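Local coordinates for abietadiene synthase, chloroplastic (Abies grandis, PDB 3S9V), which is a predominantly helical chloroplast enzyme of the terpene synthase family, pairing an N-terminal terpene synthase domain with a metal-binding terpene synthase domain, at residues S227-P232 and I309-E314; L251-K256 and H265-L270; E502-I507 and V526-S531; N532-L537 and G642-I647. One frame throughout, in Å; residues are numbered along the deposited sequence.

Interaction 1: S227-P232 and I309-E314; sequences SFLSSP and IGWARE
A type I' beta turn from F228 to S231, in a loop of the N-terminal terpene synthase domain, offers L229 and S230 to the indole of W311 in a second loop. The positive phi and small psi values of both L229 and S230 are those of a type I' turn, and the turn is closed by S231 N bonding to F228 O at 3.1 Å. S227 OG accepts from S230 N, three residues on, at 2.9 Å, an ST motif overlapping the turn. Just past the turn, S231 starts helix 232-242 as its N-cap, OG reaching S234 N. Across the contact both partners come in at the edge of the W311 ring and neither lies over a face. S230 points its CB toward the other loop, and a chi1 of 80° places OG between the backbone N and the carbonyl carbon, facing the pyrrole nitrogen. L229 meets the benzo rim of the same indole, its side chain roughly perpendicular to that of W311, with CD2 3.9 Å from CH2 of W311. One edge of the indole thus meets a polar and an apolar neighbour, while F271 of helix 269-282 also touches its side chain. The one hydrogen bond across the two segments runs from W311 NE1 to S230 OG, 3.2 Å long, bent to 150° at the hydrogen and only 11° out of the ring plane.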
# COMPACT_ATOMS: atom_id res chain seq x y z
N SER A 227 10.39 -14.11 -26.23
CA SER A 227 10.07 -12.72 -26.53
C SER A 227 11.27 -11.83 -26.30
O SER A 227 12.28 -12.25 -25.74
CB SER A 227 8.94 -12.21 -25.64
OG SER A 227 9.47 -11.67 -24.44
N PHE A 228 11.14 -10.59 -26.75
CA PHE A 228 12.17 -9.60 -26.52
C PHE A 228 11.48 -8.57 -25.63
O PHE A 228 10.63 -7.79 -26.07
CB PHE A 228 12.65 -9.04 -27.86
CG PHE A 228 13.68 -9.91 -28.52
CD1 PHE A 228 15.03 -9.77 -28.23
CD2 PHE A 228 13.28 -10.96 -29.36
CE1 PHE A 228 15.98 -10.65 -28.74
CE2 PHE A 228 14.22 -11.86 -29.88
CZ PHE A 228 15.58 -11.70 -29.56
N LEU A 229 11.82 -8.65 -24.34
CA LEU A 229 11.25 -7.81 -23.29
C LEU A 229 9.73 -7.77 -23.30
O LEU A 229 9.11 -6.73 -23.06
CB LEU A 229 11.81 -6.39 -23.34
CG LEU A 229 12.39 -6.09 -21.96
CD1 LEU A 229 13.89 -6.02 -22.07
CD2 LEU A 229 11.83 -4.82 -21.39
N SER A 230 9.14 -8.93 -23.59
CA SER A 230 7.70 -9.15 -23.63
C SER A 230 6.90 -8.39 -24.68
O SER A 230 5.67 -8.46 -24.69
CB SER A 230 7.09 -8.87 -22.25
OG SER A 230 6.91 -7.49 -22.02
N SER A 231 7.59 -7.69 -25.58
CA SER A 231 6.92 -6.92 -26.63
C SER A 231 6.65 -7.71 -27.91
O SER A 231 7.57 -8.17 -28.57
CB SER A 231 7.76 -5.68 -26.95
OG SER A 231 7.27 -5.02 -28.11
N PRO A 232 5.37 -7.86 -28.29
CA PRO A 232 5.01 -8.60 -29.51
C PRO A 232 5.54 -7.96 -30.80
O PRO A 232 6.03 -8.66 -31.69
CB PRO A 232 3.48 -8.59 -29.47
CG PRO A 232 3.21 -8.61 -28.01
CD PRO A 232 4.16 -7.56 -27.50
N ILE A 309 11.74 -9.29 -9.28
CA ILE A 309 10.89 -9.83 -10.32
C ILE A 309 10.46 -8.76 -11.28
O ILE A 309 10.65 -7.57 -11.04
CB ILE A 309 9.64 -10.49 -9.72
CG1 ILE A 309 8.85 -9.48 -8.88
CG2 ILE A 309 10.05 -11.67 -8.84
CD1 ILE A 309 7.50 -10.00 -8.35
N GLY A 310 9.89 -9.19 -12.40
CA GLY A 310 9.41 -8.26 -13.40
C GLY A 310 7.90 -8.35 -13.34
O GLY A 310 7.35 -8.73 -12.31
N TRP A 311 7.24 -8.02 -14.43
CA TRP A 311 5.79 -8.05 -14.48
C TRP A 311 5.28 -9.42 -14.92
O TRP A 311 4.12 -9.76 -14.69
CB TRP A 311 5.29 -6.96 -15.43
CG TRP A 311 6.01 -6.94 -16.74
CD1 TRP A 311 5.66 -7.61 -17.88
CD2 TRP A 311 7.20 -6.21 -17.05
NE1 TRP A 311 6.57 -7.34 -18.88
CE2 TRP A 311 7.53 -6.49 -18.40
CE3 TRP A 311 8.04 -5.36 -16.31
CZ2 TRP A 311 8.65 -5.93 -19.03
CZ3 TRP A 311 9.16 -4.80 -16.94
CH2 TRP A 311 9.45 -5.09 -18.29
N ALA A 312 6.17 -10.20 -15.54
CA ALA A 312 5.83 -11.53 -16.02
C ALA A 312 6.77 -12.56 -15.44
O ALA A 312 7.94 -12.27 -15.18
CB ALA A 312 5.90 -11.58 -17.54
N ARG A 313 6.25 -13.78 -15.25
CA ARG A 313 7.04 -14.89 -14.73
C ARG A 313 8.33 -14.98 -15.54
O ARG A 313 8.31 -14.84 -16.76
CB ARG A 313 6.24 -16.19 -14.86
CG ARG A 313 5.65 -16.43 -16.25
CD ARG A 313 6.58 -17.24 -17.15
NE ARG A 313 6.11 -17.32 -18.54
CZ ARG A 313 6.29 -16.37 -19.45
NH1 ARG A 313 6.92 -15.24 -19.14
NH2 ARG A 313 5.83 -16.53 -20.68
N GLU A 314 9.44 -15.21 -14.86
CA GLU A 314 10.74 -15.33 -15.51
C GLU A 314 10.99 -14.20 -16.51
O GLU A 314 11.38 -14.46 -17.65
CB GLU A 314 10.87 -16.68 -16.23
CG GLU A 314 9.77 -17.71 -15.93
CD GLU A 314 9.77 -18.22 -14.49
OE1 GLU A 314 9.51 -17.44 -13.56
OE2 GLU A 314 10.03 -19.43 -14.31

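Interaction 2: L251-K256 and H265-L270; sequences LNFVLK and HYPLDL
F253 extends from its helix to overlap Y266 and P267, using one ring corner for both. Its CE1 lies 4.1 Å from CD2 of Y266 and 4.4 Å from CD of P267. Seen from Y266, CE1 of F253 arrives at the ring edge, close to the ring plane, and the two side chains cross at about a right angle. F253 has CG anti to the backbone N (chi1 163°), which carries the ring out over the loop although its CB does not point straight at it. One residue along, V254 adds a second apolar touch: its CG2 sits 4.2 Å from CB of Y266, at the base of the tyrosine and not at its hydroxyl. The closest backbone approach is here too, with the CA atoms of V254 and Y266 7.1 Å apart.

The peptide bond between Y266 and P267 is cis, and CB of P267 stands 3.9 Å above one face of the Y266 ring, displaced toward its rim, as is common for cis aromatic-proline steps. Further rings enlarge the cluster, F258 meeting Y266 edge-to-face and Y49 meeting F253 in the same manner. The phenol oxygen is hydrogen-bonded to G50 O, so the polar tip of Y266 is satisfied beyond the hydrophobic patch. No hydrogen bond joins the two segments. What results is a small aromatic and proline cluster that includes a cis Tyr-Pro step, packing the connecting loop against helix 245-258 shortly before helix 269-282 begins, at the link between two successive helices of the all-helical N-terminal terpene synthase domain.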
# COMPACT_ATOMS: atom_id res chain seq x y z
N LEU A 251 4.87 -15.59 -30.16
CA LEU A 251 3.72 -15.00 -30.81
C LEU A 251 2.55 -15.99 -30.81
O LEU A 251 1.42 -15.61 -30.54
CB LEU A 251 4.07 -14.55 -32.24
CG LEU A 251 5.15 -13.46 -32.29
CD1 LEU A 251 5.45 -13.09 -33.73
CD2 LEU A 251 4.70 -12.23 -31.51
N ASN A 252 2.83 -17.25 -31.09
CA ASN A 252 1.78 -18.27 -31.07
C ASN A 252 1.18 -18.32 -29.66
O ASN A 252 -0.04 -18.42 -29.50
CB ASN A 252 2.35 -19.66 -31.41
CG ASN A 252 2.69 -19.81 -32.87
OD1 ASN A 252 1.98 -19.31 -33.75
ND2 ASN A 252 3.79 -20.51 -33.16
N PHE A 253 2.05 -18.25 -28.65
CA PHE A 253 1.64 -18.27 -27.25
C PHE A 253 0.74 -17.09 -26.91
O PHE A 253 -0.25 -17.24 -26.20
CB PHE A 253 2.89 -18.29 -26.35
CG PHE A 253 2.62 -17.91 -24.92
CD1 PHE A 253 2.76 -16.59 -24.49
CD2 PHE A 253 2.26 -18.88 -23.99
CE1 PHE A 253 2.53 -16.23 -23.16
CE2 PHE A 253 2.03 -18.53 -22.65
CZ PHE A 253 2.17 -17.20 -22.24
N VAL A 254 1.06 -15.91 -27.43
CA VAL A 254 0.24 -14.74 -27.18
C VAL A 254 -1.10 -14.90 -27.89
O VAL A 254 -2.15 -14.61 -27.33
CB VAL A 254 0.91 -13.44 -27.67
CG1 VAL A 254 -0.08 -12.29 -27.63
CG2 VAL A 254 2.13 -13.13 -26.80
N LEU A 255 -1.06 -15.37 -29.14
CA LEU A 255 -2.27 -15.57 -29.92
C LEU A 255 -3.13 -16.71 -29.38
O LEU A 255 -4.33 -16.79 -29.69
CB LEU A 255 -1.93 -15.82 -31.39
CG LEU A 255 -1.50 -14.55 -32.12
CD1 LEU A 255 -0.97 -14.89 -33.49
CD2 LEU A 255 -2.70 -13.61 -32.21
N LYS A 256 -2.54 -17.58 -28.58
CA LYS A 256 -3.29 -18.69 -28.00
C LYS A 256 -4.28 -18.07 -27.02
O LYS A 256 -5.42 -18.52 -26.90
CB LYS A 256 -2.35 -19.65 -27.27
CG LYS A 256 -3.08 -20.78 -26.54
CD LYS A 256 -2.11 -21.82 -25.98
CE LYS A 256 -1.15 -21.22 -24.96
NZ LYS A 256 -1.85 -20.75 -23.72
N HIS A 265 2.45 -5.98 -24.54
CA HIS A 265 3.39 -6.72 -23.69
C HIS A 265 2.65 -7.85 -23.00
O HIS A 265 1.51 -7.69 -22.56
CB HIS A 265 4.07 -5.79 -22.68
CG HIS A 265 3.14 -4.82 -22.04
ND1 HIS A 265 3.56 -3.60 -21.54
CD2 HIS A 265 1.80 -4.86 -21.82
CE1 HIS A 265 2.53 -2.94 -21.05
NE2 HIS A 265 1.45 -3.69 -21.21
N TYR A 266 3.30 -9.00 -22.92
CA TYR A 266 2.71 -10.18 -22.32
C TYR A 266 3.83 -11.16 -21.97
O TYR A 266 4.89 -11.13 -22.59
CB TYR A 266 1.74 -10.83 -23.32
CG TYR A 266 0.52 -11.47 -22.69
CD1 TYR A 266 -0.42 -10.69 -22.00
CD2 TYR A 266 0.31 -12.84 -22.77
CE1 TYR A 266 -1.54 -11.28 -21.39
CE2 TYR A 266 -0.81 -13.44 -22.16
CZ TYR A 266 -1.72 -12.65 -21.48
OH TYR A 266 -2.82 -13.23 -20.89
N PRO A 267 3.62 -12.00 -20.95
CA PRO A 267 2.40 -12.04 -20.14
C PRO A 267 2.42 -10.96 -19.05
O PRO A 267 3.36 -10.16 -18.98
CB PRO A 267 2.40 -13.46 -19.58
CG PRO A 267 3.88 -13.76 -19.42
CD PRO A 267 4.47 -13.19 -20.70
N LEU A 268 1.39 -10.94 -18.20
CA LEU A 268 1.30 -9.94 -17.14
C LEU A 268 0.86 -10.55 -15.81
O LEU A 268 0.30 -9.86 -14.96
CB LEU A 268 0.30 -8.85 -17.57
CG LEU A 268 0.63 -8.12 -18.88
CD1 LEU A 268 -0.52 -7.21 -19.26
CD2 LEU A 268 1.92 -7.32 -18.72
N ASP A 269 1.14 -11.84 -15.64
CA ASP A 269 0.74 -12.59 -14.47
C ASP A 269 1.17 -12.11 -13.08
O ASP A 269 0.40 -12.23 -12.13
CB ASP A 269 1.15 -14.06 -14.64
CG ASP A 269 2.63 -14.24 -14.94
OD1 ASP A 269 3.17 -15.33 -14.65
OD2 ASP A 269 3.25 -13.31 -15.49
N LEU A 270 2.38 -11.58 -12.94
CA LEU A 270 2.82 -11.11 -11.63
C LEU A 270 2.27 -9.71 -11.35
O LEU A 270 1.87 -9.37 -10.23
CB LEU A 270 4.35 -11.08 -11.55
CG LEU A 270 5.13 -12.35 -11.88
CD1 LEU A 270 6.57 -12.15 -11.44
CD2 LEU A 270 4.54 -13.56 -11.16

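Interaction 3: E502-I507 and V526-S531; sequences ERVTEI and VYTKTS
The CA atoms of I507 and T528 come within 6.0 Å of each other, a close approach between helices 504-514 and 521-541 in the helical metal-binding domain of a terpene synthase. I507 carries the contact through its CG2 methyl, which lies anti to the backbone N when CG1 takes a chi1 of -70°, and is directed into the groove between T528 and S531, one turn apart. There CG2 of I507 lies 3.6 Å from T528 O, 3.9 Å from CG2 of T528 and 3.7 Å from CB of S531. V504, a turn earlier, adds a looser touch, its CG1 4.4 Å from CG2 of T528. The threonine therefore shows its methyl to both aliphatic residues, while its OG1 turns back to R524 O within its own helix. L485 of helix 461-491 also packs on V504 and T528, so a third helix borders this contact. Nothing polar bridges the segments, and S531 likewise spends its hydroxyl internally. Y527 O accepts both S531 N, at 2.9 Å, and S531 OG, at 2.8 Å, the two donors approaching from opposite faces of the carbonyl plane, with OG 37° out of it.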
# COMPACT_ATOMS: atom_id res chain seq x y z
N GLU A 502 -14.36 13.50 30.04
CA GLU A 502 -15.08 12.48 29.28
C GLU A 502 -14.63 12.51 27.81
O GLU A 502 -14.41 13.59 27.25
CB GLU A 502 -16.59 12.74 29.38
CG GLU A 502 -17.47 11.76 28.62
CD GLU A 502 -17.58 12.06 27.14
OE1 GLU A 502 -18.17 11.24 26.41
OE2 GLU A 502 -17.09 13.13 26.70
N ARG A 503 -14.50 11.34 27.20
CA ARG A 503 -14.07 11.24 25.81
C ARG A 503 -14.26 9.85 25.20
O ARG A 503 -13.34 9.29 24.58
CB ARG A 503 -12.60 11.66 25.69
CG ARG A 503 -11.71 11.10 26.79
CD ARG A 503 -10.32 11.71 26.72
NE ARG A 503 -9.59 11.54 27.97
CZ ARG A 503 -8.44 12.16 28.25
NH1 ARG A 503 -7.90 12.99 27.36
NH2 ARG A 503 -7.85 11.96 29.41
N VAL A 504 -15.46 9.30 25.36
CA VAL A 504 -15.79 7.98 24.84
C VAL A 504 -15.60 7.88 23.32
O VAL A 504 -15.09 6.87 22.83
CB VAL A 504 -17.25 7.60 25.18
CG1 VAL A 504 -17.60 6.26 24.54
CG2 VAL A 504 -17.43 7.53 26.68
N THR A 505 -16.01 8.91 22.60
CA THR A 505 -15.89 8.94 21.14
C THR A 505 -14.44 8.83 20.70
O THR A 505 -14.09 8.00 19.86
CB THR A 505 -16.46 10.25 20.56
OG1 THR A 505 -17.84 10.38 20.92
CG2 THR A 505 -16.33 10.25 19.05
N GLU A 506 -13.61 9.70 21.26
CA GLU A 506 -12.19 9.74 20.97
C GLU A 506 -11.56 8.38 21.25
O GLU A 506 -10.72 7.90 20.49
CB GLU A 506 -11.56 10.83 21.82
CG GLU A 506 -10.09 11.12 21.60
CD GLU A 506 -9.65 12.34 22.40
OE1 GLU A 506 -10.18 13.44 22.14
OE2 GLU A 506 -8.80 12.19 23.31
N ILE A 507 -11.98 7.74 22.34
CA ILE A 507 -11.46 6.44 22.73
C ILE A 507 -12.02 5.29 21.89
O ILE A 507 -11.32 4.32 21.60
CB ILE A 507 -11.76 6.15 24.21
CG1 ILE A 507 -10.90 7.07 25.09
CG2 ILE A 507 -11.48 4.69 24.54
CD1 ILE A 507 -11.11 6.86 26.58
N VAL A 526 -15.29 -3.81 24.95
CA VAL A 526 -14.40 -4.05 26.07
C VAL A 526 -13.09 -3.28 25.94
O VAL A 526 -12.51 -2.88 26.94
CB VAL A 526 -14.10 -5.55 26.23
CG1 VAL A 526 -13.18 -5.77 27.42
CG2 VAL A 526 -15.41 -6.32 26.42
N TYR A 527 -12.64 -3.07 24.71
CA TYR A 527 -11.41 -2.34 24.46
C TYR A 527 -11.64 -0.89 24.89
O TYR A 527 -10.82 -0.28 25.58
CB TYR A 527 -11.07 -2.40 22.96
CG TYR A 527 -9.73 -1.84 22.57
CD1 TYR A 527 -9.44 -0.49 22.72
CD2 TYR A 527 -8.74 -2.67 22.05
CE1 TYR A 527 -8.20 0.02 22.35
CE2 TYR A 527 -7.50 -2.17 21.68
CZ TYR A 527 -7.24 -0.82 21.83
OH TYR A 527 -6.01 -0.32 21.46
N THR A 528 -12.78 -0.35 24.48
CA THR A 528 -13.15 1.01 24.79
C THR A 528 -13.33 1.26 26.29
O THR A 528 -12.82 2.25 26.82
CB THR A 528 -14.45 1.39 24.06
OG1 THR A 528 -14.24 1.26 22.65
CG2 THR A 528 -14.86 2.81 24.41
N LYS A 529 -14.06 0.38 26.96
CA LYS A 529 -14.28 0.53 28.40
C LYS A 529 -12.97 0.41 29.17
O LYS A 529 -12.69 1.20 30.06
CB LYS A 529 -15.29 -0.50 28.90
CG LYS A 529 -16.72 -0.15 28.52
CD LYS A 529 -17.69 -1.28 28.81
CE LYS A 529 -19.10 -0.90 28.35
NZ LYS A 529 -20.05 -2.04 28.48
N THR A 530 -12.17 -0.59 28.80
CA THR A 530 -10.89 -0.80 29.47
C THR A 530 -9.94 0.38 29.25
O THR A 530 -9.27 0.80 30.18
CB THR A 530 -10.23 -2.09 28.98
OG1 THR A 530 -11.19 -3.16 29.03
CG2 THR A 530 -9.06 -2.45 29.87
N SER A 531 -9.90 0.91 28.03
CA SER A 531 -9.04 2.06 27.74
C SER A 531 -9.49 3.27 28.54
O SER A 531 -8.68 3.98 29.13
CB SER A 531 -9.07 2.41 26.25
OG SER A 531 -8.58 1.35 25.46

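Interaction 4: N532-L537 and G642-I647; sequences NFTVIL and GTVVLI
T534 projects its CB from helix 521-541 toward helix 641-648 and there divides its two branches between different tasks. From CB, the methyl CG2 continues across the interface, anti to the carbonyl carbon, and ends against two other methyls, some 80° apart as seen from it: CG2 of V644 at 4.1 Å and CG2 of T643 at 4.2 Å. The T643 side chain runs antiparallel to that of T534, while that of V644 lies roughly square to it. The other branch, OG1, lies between the backbone N and the carbonyl carbon (chi1 60°) and forms a hydrogen bond with S531 O, one turn back in the same helix. T643 is divided in a comparable way, with its methyl, anti to its backbone N, in the interface and its OG1 engaged by Q609 OE1 and R666 NH1. The nearest CA atoms, those of T534 and V644, are 7.9 Å apart, and W606 and Y613 of helix 599-621 also pack on T534.

The segment 532-537 leads directly into the aspartate-rich DDxxD sequence motif of this family, so the contact lies next to that part of the metal-binding domain. With no hydrogen bond between the segments and 86 Å² buried in all, the contact is consistent with weak dispersion among three methyl groups. Both threonines have their hydroxyls paired elsewhere, and they therefore meet across the interface as aliphatic residues.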
# COMPACT_ATOMS: atom_id res chain seq x y z
N ASN A 532 -10.80 3.50 28.57
CA ASN A 532 -11.34 4.64 29.31
C ASN A 532 -10.96 4.51 30.78
O ASN A 532 -10.63 5.50 31.43
CB ASN A 532 -12.87 4.70 29.16
CG ASN A 532 -13.37 6.13 29.08
OD1 ASN A 532 -13.06 6.96 29.93
ND2 ASN A 532 -14.15 6.42 28.04
N PHE A 533 -11.00 3.29 31.30
CA PHE A 533 -10.62 3.11 32.69
C PHE A 533 -9.14 3.32 32.95
O PHE A 533 -8.76 3.72 34.04
CB PHE A 533 -11.06 1.74 33.21
CG PHE A 533 -12.36 1.78 33.96
CD1 PHE A 533 -13.54 1.33 33.38
CD2 PHE A 533 -12.41 2.34 35.24
CE1 PHE A 533 -14.75 1.45 34.05
CE2 PHE A 533 -13.62 2.46 35.92
CZ PHE A 533 -14.79 2.01 35.32
N THR A 534 -8.29 3.06 31.95
CA THR A 534 -6.86 3.29 32.16
C THR A 534 -6.63 4.80 32.19
O THR A 534 -5.70 5.27 32.84
CB THR A 534 -5.99 2.65 31.05
OG1 THR A 534 -6.32 3.20 29.77
CG2 THR A 534 -6.20 1.15 31.01
N VAL A 535 -7.49 5.56 31.51
CA VAL A 535 -7.38 7.01 31.49
C VAL A 535 -7.84 7.59 32.82
O VAL A 535 -7.18 8.45 33.41
CB VAL A 535 -8.22 7.64 30.36
CG1 VAL A 535 -8.40 9.14 30.59
CG2 VAL A 535 -7.53 7.40 29.03
N ILE A 536 -8.99 7.11 33.29
CA ILE A 536 -9.58 7.54 34.55
C ILE A 536 -8.66 7.24 35.74
O ILE A 536 -8.41 8.12 36.58
CB ILE A 536 -10.95 6.84 34.79
CG1 ILE A 536 -11.99 7.35 33.78
CG2 ILE A 536 -11.44 7.09 36.21
CD1 ILE A 536 -13.31 6.59 33.85
N LEU A 537 -8.17 6.01 35.81
CA LEU A 537 -7.29 5.61 36.90
C LEU A 537 -5.94 6.31 36.79
O LEU A 537 -5.29 6.61 37.79
CB LEU A 537 -7.11 4.09 36.91
CG LEU A 537 -8.40 3.31 37.18
CD1 LEU A 537 -8.10 1.82 37.31
CD2 LEU A 537 -9.05 3.82 38.45
N GLY A 642 -0.69 -2.42 27.45
CA GLY A 642 -0.71 -3.85 27.72
C GLY A 642 -2.03 -4.30 28.33
O GLY A 642 -2.59 -5.32 27.93
N THR A 643 -2.52 -3.54 29.31
CA THR A 643 -3.77 -3.84 30.02
C THR A 643 -4.97 -3.92 29.07
O THR A 643 -5.78 -4.86 29.13
CB THR A 643 -4.03 -2.77 31.11
OG1 THR A 643 -3.04 -2.91 32.13
CG2 THR A 643 -5.43 -2.91 31.73
N VAL A 644 -5.07 -2.93 28.18
CA VAL A 644 -6.14 -2.87 27.21
C VAL A 644 -6.13 -4.13 26.34
O VAL A 644 -7.16 -4.76 26.11
CB VAL A 644 -5.96 -1.63 26.31
CG1 VAL A 644 -7.12 -1.54 25.32
CG2 VAL A 644 -5.87 -0.38 27.18
N VAL A 645 -4.94 -4.52 25.88
CA VAL A 645 -4.80 -5.71 25.06
C VAL A 645 -5.15 -7.00 25.79
O VAL A 645 -5.94 -7.81 25.29
CB VAL A 645 -3.36 -5.84 24.52
CG1 VAL A 645 -3.15 -7.20 23.88
CG2 VAL A 645 -3.09 -4.74 23.50
N LEU A 646 -4.57 -7.21 26.96
CA LEU A 646 -4.80 -8.43 27.71
C LEU A 646 -6.26 -8.67 28.08
O LEU A 646 -6.71 -9.82 28.15
CB LEU A 646 -3.90 -8.45 28.94
CG LEU A 646 -2.41 -8.51 28.56
CD1 LEU A 646 -1.54 -8.44 29.81
CD2 LEU A 646 -2.12 -9.79 27.79
N ILE A 647 -7.02 -7.61 28.33
CA ILE A 647 -8.42 -7.80 28.66
C ILE A 647 -9.25 -7.97 27.38
O ILE A 647 -10.15 -8.81 27.33
CB ILE A 647 -8.93 -6.65 29.54
CG1 ILE A 647 -8.10 -6.62 30.83
CG2 ILE A 647 -10.41 -6.84 29.85
CD1 ILE A 647 -8.58 -5.65 31.87

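How the interactions relate
From the N terminus, interaction 1 opens at 227 and closes a long loop at 309-314; interaction 2, a short closure between successive helices, is nested inside it. Their centres are 9 Å apart, and they touch directly, S230 O to Y266 N and R313 N to D269 OD2, both 3.0 Å and probable hydrogen bonds. In the metal-binding domain, interaction 3 closes the short connection between helices 504-514 and 521-541, and interaction 4, following in series from the same helix 521-541, closes a mostly helical run of about a hundred residues ending at helix 641-648. S531 OG packs on V644 CG1, linking these contacts. The two pairs lie on opposite sides of the chain's centre, their nearest atoms about 34 Å apart.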